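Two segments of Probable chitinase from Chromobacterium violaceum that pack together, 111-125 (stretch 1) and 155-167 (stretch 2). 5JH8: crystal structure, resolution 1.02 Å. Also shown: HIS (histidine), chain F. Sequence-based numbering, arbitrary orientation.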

ATOM      1  N   ASP A 111       0.540  -9.460  -0.922  1.00  6.88           N
ATOM      2  CA  ASP A 111      -0.278  -8.417  -1.544  1.00  7.54           C
ATOM      3  C   ASP A 111      -1.241  -9.134  -2.475  1.00  7.41           C
ATOM      4  O   ASP A 111      -1.031  -9.195  -3.692  1.00  7.76           O
ATOM      5  CB  ASP A 111       0.583  -7.406  -2.275  1.00  7.77           C
ATOM      6  CG  ASP A 111      -0.235  -6.266  -2.832  1.00  8.78           C
ATOM      7  OD1 ASP A 111      -1.443  -6.189  -2.522  1.00  8.76           O
ATOM      8  OD2 ASP A 111       0.305  -5.439  -3.587  1.00 11.01           O
ATOM      9  N   PHE A 112      -2.267  -9.746  -1.890  1.00  7.57           N
ATOM     10  CA  PHE A 112      -3.296 -10.444  -2.660  1.00  8.32           C
ATOM     11  C   PHE A 112      -4.524  -9.546  -2.740  1.00  8.78           C
ATOM     12  O   PHE A 112      -5.165  -9.272  -1.719  1.00  9.74           O
ATOM     13  CB  PHE A 112      -3.692 -11.781  -2.033  1.00  9.11           C
ATOM     14  CG  PHE A 112      -2.734 -12.917  -2.301  1.00  9.03           C
ATOM     15  CD1 PHE A 112      -1.430 -12.725  -2.764  1.00  9.22           C
ATOM     16  CD2 PHE A 112      -3.158 -14.196  -2.044  1.00 11.74           C
ATOM     17  CE1 PHE A 112      -0.588 -13.804  -2.954  1.00 11.59           C
ATOM     18  CE2 PHE A 112      -2.338 -15.259  -2.241  1.00 13.75           C
ATOM     19  CZ  PHE A 112      -1.053 -15.071  -2.700  1.00 13.69           C
ATOM     20  N   GLU A 113      -4.814  -9.071  -3.943  1.00  8.86           N
ATOM     21  CA  GLU A 113      -5.930  -8.178  -4.171  1.00  9.13           C
ATOM     22  C   GLU A 113      -6.947  -8.905  -5.044  1.00 10.09           C
ATOM     23  O   GLU A 113      -6.643  -9.900  -5.717  1.00 10.56           O
ATOM     24  CB  GLU A 113      -5.434  -6.861  -4.773  1.00  9.85           C
ATOM     25  CG  GLU A 113      -4.374  -6.238  -3.862  1.00 10.47           C
ATOM     26  CD  GLU A 113      -3.937  -4.838  -4.227  1.00 10.07           C
ATOM     27  OE1 GLU A 113      -4.683  -4.102  -4.900  1.00 11.68           O
ATOM     28  OE2 GLU A 113      -2.810  -4.473  -3.818  1.00  9.13           O
ATOM     29  N   ALA A 114      -8.196  -8.448  -4.977  1.00 10.97           N
ATOM     30  CA  ALA A 114      -9.296  -9.113  -5.660  1.00 11.66           C
ATOM     31  C   ALA A 114      -9.534 -10.518  -5.111  1.00 11.48           C
ATOM     32  O   ALA A 114     -10.043 -11.397  -5.823  1.00 13.47           O
ATOM     33  CB  ALA A 114      -9.092  -9.131  -7.178  1.00 12.70           C
ATOM     34  N   VAL A 115      -9.222 -10.732  -3.830  1.00 10.92           N
ATOM     35  CA  VAL A 115      -9.619 -11.980  -3.198  1.00 10.57           C
ATOM     36  C   VAL A 115     -11.136 -12.075  -3.249  1.00 11.53           C
ATOM     37  O   VAL A 115     -11.843 -11.141  -2.843  1.00 11.84           O
ATOM     38  CB  VAL A 115      -9.075 -12.065  -1.764  1.00 10.98           C
ATOM     39  CG1 VAL A 115      -9.657 -13.251  -1.023  1.00 11.64           C
ATOM     40  CG2 VAL A 115      -7.553 -12.133  -1.768  1.00 11.15           C
ATOM     41  N   ALA A 116     -11.645 -13.199  -3.760  1.00 11.91           N
ATOM     42  CA  ALA A 116     -13.085 -13.383  -3.911  1.00 12.80           C
ATOM     43  C   ALA A 116     -13.763 -13.458  -2.551  1.00 13.01           C
ATOM     44  O   ALA A 116     -13.223 -14.016  -1.595  1.00 12.94           O
ATOM     45  CB  ALA A 116     -13.377 -14.676  -4.668  1.00 12.89           C
ATOM     46  N   GLN A 117     -14.974 -12.912  -2.465  1.00 12.97           N
ATOM     47  CA  GLN A 117     -15.690 -12.932  -1.193  1.00 14.31           C
ATOM     48  C   GLN A 117     -15.859 -14.353  -0.669  1.00 14.20           C
ATOM     49  O   GLN A 117     -15.795 -14.584   0.544  1.00 14.85           O
ATOM     50  CB  GLN A 117     -17.021 -12.193  -1.296  1.00 16.28           C
ATOM     51  CG  GLN A 117     -17.992 -12.731  -2.330  1.00 18.89           C
ATOM     52  CD  GLN A 117     -19.187 -11.819  -2.489  1.00 21.89           C
ATOM     53  OE1 GLN A 117     -19.505 -11.043  -1.591  1.00 22.95           O
ATOM     54  NE2 GLN A 117     -19.836 -11.886  -3.644  1.00 24.07           N
ATOM     55  N   GLY A 118     -16.051 -15.323  -1.563  1.00 13.76           N
ATOM     56  CA  GLY A 118     -16.199 -16.700  -1.124  1.00 14.24           C
ATOM     57  C   GLY A 118     -14.945 -17.310  -0.537  1.00 13.84           C
ATOM     58  O   GLY A 118     -15.009 -18.398   0.045  1.00 14.29           O
ATOM     59  N   ASP A 119     -13.812 -16.640  -0.684  1.00 12.65           N
ATOM     60  CA  ASP A 119     -12.534 -17.118  -0.173  1.00 12.25           C
ATOM     61  C   ASP A 119     -12.141 -16.481   1.148  1.00 11.97           C
ATOM     62  O   ASP A 119     -11.006 -16.662   1.581  1.00 12.31           O
ATOM     63  CB  ASP A 119     -11.436 -16.891  -1.207  1.00 12.85           C
ATOM     64  CG  ASP A 119     -11.479 -17.915  -2.314  1.00 13.33           C
ATOM     65  OD1 ASP A 119     -11.670 -19.110  -1.992  1.00 15.11           O
ATOM     66  OD2 ASP A 119     -11.342 -17.535  -3.498  1.00 14.37           O
ATOM     67  N   ARG A 120     -13.069 -15.805   1.830  1.00 11.64           N
ATOM     68  CA  ARG A 120     -12.754 -15.141   3.093  1.00 11.95           C
ATOM     69  C   ARG A 120     -12.041 -16.080   4.061  1.00 11.99           C
ATOM     70  O   ARG A 120     -10.936 -15.795   4.544  1.00 11.80           O
ATOM     71  CB  ARG A 120     -14.028 -14.587   3.733  1.00 12.04           C
ATOM     72  CG  ARG A 120     -13.820 -13.945   5.104  1.00 13.26           C
ATOM     73  CD  ARG A 120     -15.158 -13.563   5.687  1.00 13.05           C
ATOM     74  NE  ARG A 120     -15.134 -12.922   6.990  1.00 13.17           N
ATOM     75  CZ  ARG A 120     -15.064 -11.605   7.181  1.00 12.67           C
ATOM     76  NH1 ARG A 120     -14.956 -10.786   6.155  1.00 12.83           N
ATOM     77  NH2 ARG A 120     -15.101 -11.099   8.403  1.00 14.27           N
ATOM     78  N   ASN A 121     -12.662 -17.219   4.353  1.00 12.78           N
ATOM     79  CA  ASN A 121     -12.085 -18.123   5.341  1.00 13.07           C
ATOM     80  C   ASN A 121     -10.880 -18.883   4.790  1.00 12.07           C
ATOM     81  O   ASN A 121      -9.942 -19.182   5.537  1.00 12.71           O
ATOM     82  CB  ASN A 121     -13.137 -19.086   5.879  1.00 15.27           C
ATOM     83  CG  ASN A 121     -14.197 -18.389   6.714  1.00 16.93           C
ATOM     84  OD1 ASN A 121     -14.018 -17.254   7.166  1.00 17.17           O
ATOM     85  ND2 ASN A 121     -15.318 -19.075   6.926  1.00 18.82           N
ATOM     86  N   ASN A 122     -10.873 -19.199   3.495  1.00 11.46           N
ATOM     87  CA  ASN A 122      -9.707 -19.837   2.887  1.00 11.87           C
ATOM     88  C   ASN A 122      -8.488 -18.943   3.004  1.00 11.20           C
ATOM     89  O   ASN A 122      -7.401 -19.398   3.357  1.00 11.22           O
ATOM     90  CB  ASN A 122      -9.979 -20.124   1.410  1.00 12.82           C
ATOM     91  CG  ASN A 122     -11.007 -21.206   1.197  1.00 14.10           C
ATOM     92  OD1 ASN A 122     -11.157 -22.116   2.019  1.00 16.21           O
ATOM     93  ND2 ASN A 122     -11.711 -21.135   0.069  1.00 14.59           N
ATOM     94  N   PHE A 123      -8.650 -17.659   2.693  1.00 11.02           N
ATOM     95  CA  PHE A 123      -7.531 -16.725   2.740  1.00 10.55           C
ATOM     96  C   PHE A 123      -7.048 -16.531   4.179  1.00  9.96           C
ATOM     97  O   PHE A 123      -5.837 -16.514   4.441  1.00 10.11           O
ATOM     98  CB  PHE A 123      -7.943 -15.406   2.076  1.00  9.91           C
ATOM     99  CG  PHE A 123      -6.816 -14.411   1.985  1.00  9.65           C
ATOM    100  CD1 PHE A 123      -5.627 -14.732   1.349  1.00 10.06           C
ATOM    101  CD2 PHE A 123      -6.937 -13.158   2.555  1.00 10.24           C
ATOM    102  CE1 PHE A 123      -4.584 -13.806   1.290  1.00 10.03           C
ATOM    103  CE2 PHE A 123      -5.898 -12.223   2.480  1.00  9.60           C
ATOM    104  CZ  PHE A 123      -4.726 -12.553   1.854  1.00  9.38           C
ATOM    105  N   SER A 124      -7.976 -16.403   5.129  1.00 10.55           N
ATOM    106  CA  SER A 124      -7.581 -16.293   6.528  1.00 10.42           C
ATOM    107  C   SER A 124      -6.754 -17.495   6.939  1.00 10.77           C
ATOM    108  O   SER A 124      -5.752 -17.356   7.649  1.00 11.60           O
ATOM    109  CB  SER A 124      -8.820 -16.212   7.410  1.00 11.35           C
ATOM    110  OG  SER A 124      -9.505 -15.012   7.142  1.00 11.93           O
ATOM    111  N   HIS A 125      -7.178 -18.690   6.511  1.00 11.15           N
ATOM    112  CA  HIS A 125      -6.468 -19.905   6.881  1.00 11.65           C
ATOM    113  C   HIS A 125      -5.077 -19.934   6.265  1.00 10.81           C
ATOM    114  O   HIS A 125      -4.097 -20.258   6.945  1.00 11.11           O
ATOM    115  CB  HIS A 125      -7.275 -21.142   6.480  1.00 12.89           C
ATOM    116  CG  HIS A 125      -6.624 -22.423   6.887  1.00 16.21           C
ATOM    117  ND1 HIS A 125      -6.025 -23.259   5.976  1.00 18.43           N
ATOM    118  CD2 HIS A 125      -6.424 -22.984   8.102  1.00 18.43           C
ATOM    119  CE1 HIS A 125      -5.511 -24.300   6.605  1.00 18.22           C
ATOM    120  NE2 HIS A 125      -5.743 -24.160   7.896  1.00 18.36           N
TER
HETATM  121  N   HIS F 505      -1.811  -0.678  -6.477  1.00 14.22           N
HETATM  122  CA  HIS F 505      -0.608  -1.504  -6.522  1.00 14.79           C
HETATM  123  C   HIS F 505      -0.500  -2.187  -7.878  1.00 17.26           C
HETATM  124  O   HIS F 505      -1.493  -2.369  -8.594  1.00 18.47           O
HETATM  125  CB  HIS F 505      -0.620  -2.535  -5.389  1.00 13.58           C
HETATM  126  CG  HIS F 505      -0.428  -1.940  -4.027  1.00 12.04           C
HETATM  127  ND1 HIS F 505      -0.059  -2.693  -2.933  1.00 12.71           N
HETATM  128  CD2 HIS F 505      -0.573  -0.671  -3.576  1.00 11.78           C
HETATM  129  CE1 HIS F 505       0.040  -1.910  -1.874  1.00 13.16           C
HETATM  130  NE2 HIS F 505      -0.289  -0.681  -2.232  1.00 11.83           N
HETATM  131  OXT HIS F 505       0.599  -2.564  -8.287  1.00 19.47           O
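Stretch 2 (155-167) HPANYGYDLRALG

Stretch 2 runs alongside stretch 1 in the same sense: CA atoms pair as Ala114 with Ala157 (6.7 Å), Arg120 with Gly160 (3.8 Å) and Ser124 with Leu166 (5.7 Å). It begins as loop, makes a type I turn from Asn158 to Tyr161, and enters a helix at Leu163. That helix lies nearly parallel to helix 120-125, at 15° and 9.4 Å axis to axis; 800 Å² is buried in all.

At Phe112 the carbonyl O accepts from Tyr161 OH at 2.7 Å; Val115 N returns a weak bond to Tyr161 OH at 3.3 Å, while Val115 CB rests 3.8 Å from Tyr161 CZ. Gln117 OE1 reaches Pro156 CA at 3.5 Å.

The backbones come closest at Gly160 and Arg120. An ideal CB on Gly160 would be tight against two carbonyls, 3.0 Å from Val115 O and 3.1 Å from Ala116 O. Arg120 CA sits 3.4 Å from Gly160 O, with 167° at the hydrogen. The extended Arg120 side chain donates from NH1 to Tyr159 O (2.8 Å), and its guanidinium stacks on the Tyr159 ring, planes at 18°. Asp162 covers the opposite guanidinium face; the long salt bridge, Arg120 NH2 to Asp162 OD2 at 3.7 Å, is purely electrostatic.

Phe123 CE2 meets Leu166 CD2 at 3.9 Å, and Ser124 OG lies 3.6 Å from Ala165 CB.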

ATOM      1  N   HIS A 155     -19.206  -5.608   1.396  1.00 15.41           N
ATOM      2  CA  HIS A 155     -19.149  -5.368  -0.035  1.00 15.03           C
ATOM      3  C   HIS A 155     -18.383  -6.506  -0.703  1.00 15.43           C
ATOM      4  O   HIS A 155     -17.416  -7.017  -0.126  1.00 14.74           O
ATOM      5  CB  HIS A 155     -18.440  -4.040  -0.300  1.00 16.36           C
ATOM      6  CG  HIS A 155     -18.466  -3.595  -1.732  1.00 17.75           C
ATOM      7  ND1 HIS A 155     -17.590  -4.077  -2.682  1.00 17.19           N
ATOM      8  CD2 HIS A 155     -19.250  -2.695  -2.371  1.00 19.41           C
ATOM      9  CE1 HIS A 155     -17.833  -3.501  -3.844  1.00 18.19           C
ATOM     10  NE2 HIS A 155     -18.841  -2.660  -3.685  1.00 19.81           N
ATOM     11  N   PRO A 156     -18.764  -6.918  -1.914  1.00 16.48           N
ATOM     12  CA  PRO A 156     -18.023  -8.014  -2.571  1.00 16.41           C
ATOM     13  C   PRO A 156     -16.519  -7.794  -2.664  1.00 15.10           C
ATOM     14  O   PRO A 156     -15.762  -8.769  -2.716  1.00 16.18           O
ATOM     15  CB  PRO A 156     -18.664  -8.094  -3.962  1.00 17.18           C
ATOM     16  CG  PRO A 156     -19.995  -7.522  -3.784  1.00 17.94           C
ATOM     17  CD  PRO A 156     -19.924  -6.483  -2.719  1.00 17.21           C
ATOM     18  N   ALA A 157     -16.060  -6.549  -2.719  1.00 14.62           N
ATOM     19  CA  ALA A 157     -14.635  -6.271  -2.826  1.00 14.15           C
ATOM     20  C   ALA A 157     -13.900  -6.457  -1.508  1.00 12.52           C
ATOM     21  O   ALA A 157     -12.678  -6.620  -1.513  1.00 12.69           O
ATOM     22  CB  ALA A 157     -14.411  -4.836  -3.309  1.00 14.84           C
ATOM     23  N   ASN A 158     -14.617  -6.423  -0.390  1.00 10.83           N
ATOM     24  CA  ASN A 158     -14.016  -6.378   0.932  1.00 11.20           C
ATOM     25  C   ASN A 158     -14.274  -7.613   1.783  1.00 11.20           C
ATOM     26  O   ASN A 158     -13.495  -7.876   2.710  1.00 11.24           O
ATOM     27  CB  ASN A 158     -14.543  -5.152   1.688  1.00 10.33           C
ATOM     28  CG  ASN A 158     -14.178  -3.859   1.017  1.00 10.19           C
ATOM     29  OD1 ASN A 158     -13.116  -3.764   0.410  1.00 11.29           O
ATOM     30  ND2 ASN A 158     -15.046  -2.852   1.123  1.00 11.69           N
ATOM     31  N   TYR A 159     -15.334  -8.375   1.504  1.00 12.05           N
ATOM     32  CA  TYR A 159     -15.707  -9.463   2.397  1.00 11.91           C
ATOM     33  C   TYR A 159     -14.654 -10.569   2.437  1.00 11.41           C
ATOM     34  O   TYR A 159     -14.586 -11.310   3.423  1.00 12.29           O
ATOM     35  CB  TYR A 159     -17.082 -10.034   2.015  1.00 12.98           C
ATOM     36  CG  TYR A 159     -17.605 -11.021   3.032  1.00 13.79           C
ATOM     37  CD1 TYR A 159     -18.029 -10.594   4.282  1.00 15.70           C
ATOM     38  CD2 TYR A 159     -17.672 -12.377   2.753  1.00 15.70           C
ATOM     39  CE1 TYR A 159     -18.482 -11.477   5.220  1.00 17.05           C
ATOM     40  CE2 TYR A 159     -18.147 -13.279   3.685  1.00 17.33           C
ATOM     41  CZ  TYR A 159     -18.546 -12.821   4.919  1.00 17.33           C
ATOM     42  OH  TYR A 159     -19.023 -13.695   5.865  1.00 19.97           O
ATOM     43  N   GLY A 160     -13.813 -10.700   1.411  1.00 11.15           N
ATOM     44  CA  GLY A 160     -12.747 -11.685   1.475  1.00 11.01           C
ATOM     45  C   GLY A 160     -11.703 -11.412   2.540  1.00  9.86           C
ATOM     46  O   GLY A 160     -10.887 -12.296   2.810  1.00 10.51           O
ATOM     47  N   TYR A 161     -11.710 -10.211   3.132  1.00 10.18           N
ATOM     48  CA  TYR A 161     -10.690  -9.783   4.087  1.00  9.50           C
ATOM     49  C   TYR A 161     -11.288  -9.706   5.492  1.00 10.22           C
ATOM     50  O   TYR A 161     -12.050  -8.786   5.816  1.00 10.22           O
ATOM     51  CB  TYR A 161     -10.088  -8.453   3.667  1.00  9.57           C
ATOM     52  CG  TYR A 161      -9.480  -8.518   2.288  1.00  9.64           C
ATOM     53  CD1 TYR A 161      -8.175  -8.953   2.111  1.00  9.17           C
ATOM     54  CD2 TYR A 161     -10.218  -8.195   1.167  1.00  9.64           C
ATOM     55  CE1 TYR A 161      -7.602  -9.035   0.865  1.00  9.09           C
ATOM     56  CE2 TYR A 161      -9.676  -8.291  -0.097  1.00  9.54           C
ATOM     57  CZ  TYR A 161      -8.361  -8.700  -0.254  1.00  9.11           C
ATOM     58  OH  TYR A 161      -7.852  -8.783  -1.531  1.00 10.17           O
ATOM     59  N   ASP A 162     -10.964 -10.697   6.318  1.00 10.02           N
ATOM     60  CA  ASP A 162     -11.416 -10.774   7.709  1.00  9.68           C
ATOM     61  C   ASP A 162     -10.273 -10.204   8.543  1.00  9.89           C
ATOM     62  O   ASP A 162      -9.303 -10.899   8.858  1.00  9.42           O
ATOM     63  CB  ASP A 162     -11.683 -12.235   8.043  1.00 10.72           C
ATOM     64  CG  ASP A 162     -12.129 -12.462   9.477  1.00 11.56           C
ATOM     65  OD1 ASP A 162     -11.966 -11.574  10.350  1.00 12.31           O
ATOM     66  OD2 ASP A 162     -12.667 -13.564   9.723  1.00 13.01           O
ATOM     67  N   LEU A 163     -10.342  -8.908   8.854  1.00 10.37           N
ATOM     68  CA  LEU A 163      -9.205  -8.258   9.510  1.00 10.94           C
ATOM     69  C   LEU A 163      -8.894  -8.898  10.853  1.00 10.46           C
ATOM     70  O   LEU A 163      -7.723  -9.031  11.231  1.00 10.31           O
ATOM     71  CB  LEU A 163      -9.447  -6.764   9.705  1.00 11.18           C
ATOM     72  CG  LEU A 163      -8.995  -5.856   8.559  1.00 13.86           C
ATOM     73  CD1 LEU A 163      -9.729  -6.115   7.277  1.00 15.86           C
ATOM     74  CD2 LEU A 163      -9.131  -4.405   8.960  1.00 14.14           C
ATOM     75  N   ARG A 164      -9.923  -9.251  11.618  1.00 10.28           N
ATOM     76  CA  ARG A 164      -9.675  -9.891  12.906  1.00 11.17           C
ATOM     77  C   ARG A 164      -8.807 -11.139  12.744  1.00 11.81           C
ATOM     78  O   ARG A 164      -7.809 -11.317  13.458  1.00 12.17           O
ATOM     79  CB  ARG A 164     -10.997 -10.220  13.597  1.00 13.40           C
ATOM     80  CG  ARG A 164     -10.867 -10.588  15.063  1.00 15.96           C
ATOM     81  CD  ARG A 164     -12.234 -10.776  15.738  1.00 18.51           C
ATOM     82  NE  ARG A 164     -12.930  -9.515  16.011  1.00 20.29           N
ATOM     83  CZ  ARG A 164     -12.764  -8.783  17.110  1.00 21.67           C
ATOM     84  NH1 ARG A 164     -11.937  -9.180  18.073  1.00 22.07           N
ATOM     85  NH2 ARG A 164     -13.432  -7.650  17.248  1.00 22.29           N
ATOM     86  N   ALA A 165      -9.156 -12.004  11.790  1.00 11.28           N
ATOM     87  CA  ALA A 165      -8.399 -13.240  11.591  1.00 10.57           C
ATOM     88  C   ALA A 165      -7.010 -12.946  11.025  1.00 10.20           C
ATOM     89  O   ALA A 165      -6.001 -13.512  11.471  1.00 11.54           O
ATOM     90  CB  ALA A 165      -9.159 -14.196  10.670  1.00 12.05           C
ATOM     91  N   LEU A 166      -6.939 -12.065  10.032  1.00 10.36           N
ATOM     92  CA  LEU A 166      -5.666 -11.788   9.388  1.00  9.42           C
ATOM     93  C   LEU A 166      -4.703 -11.139  10.371  1.00  9.33           C
ATOM     94  O   LEU A 166      -3.511 -11.460  10.399  1.00 10.02           O
ATOM     95  CB  LEU A 166      -5.896 -10.874   8.180  1.00  9.55           C
ATOM     96  CG  LEU A 166      -6.742 -11.452   7.027  1.00  9.48           C
ATOM     97  CD1 LEU A 166      -7.125 -10.393   5.991  1.00  9.65           C
ATOM     98  CD2 LEU A 166      -5.999 -12.594   6.350  1.00  9.74           C
ATOM     99  N   GLY A 167      -5.216 -10.197  11.158  1.00  9.99           N
ATOM    100  CA  GLY A 167      -4.376  -9.479  12.088  1.00 10.54           C
ATOM    101  C   GLY A 167      -3.862 -10.337  13.214  1.00 10.97           C
ATOM    102  O   GLY A 167      -2.801 -10.053  13.764  1.00 13.46           O
TER
HETATM  103  O   HOH W   1     -11.681  -8.413  -3.475  1.00 12.84           O
HETATM  104  O   HOH W   2     -13.742  -9.895  -1.255  1.00 13.04           O
HETATM  105  O   HOH W   3     -15.870 -10.930  -4.487  1.00 17.23           O
HETATM  106  O   HOH W   4     -14.772  -7.792   5.612  1.00 12.58           O
HETATM  107  O   HOH W   5     -11.976 -15.659   8.212  1.00 14.23           O
HETATM  108  O   HOH W   6      -9.522 -12.921   5.210  1.00 10.40           O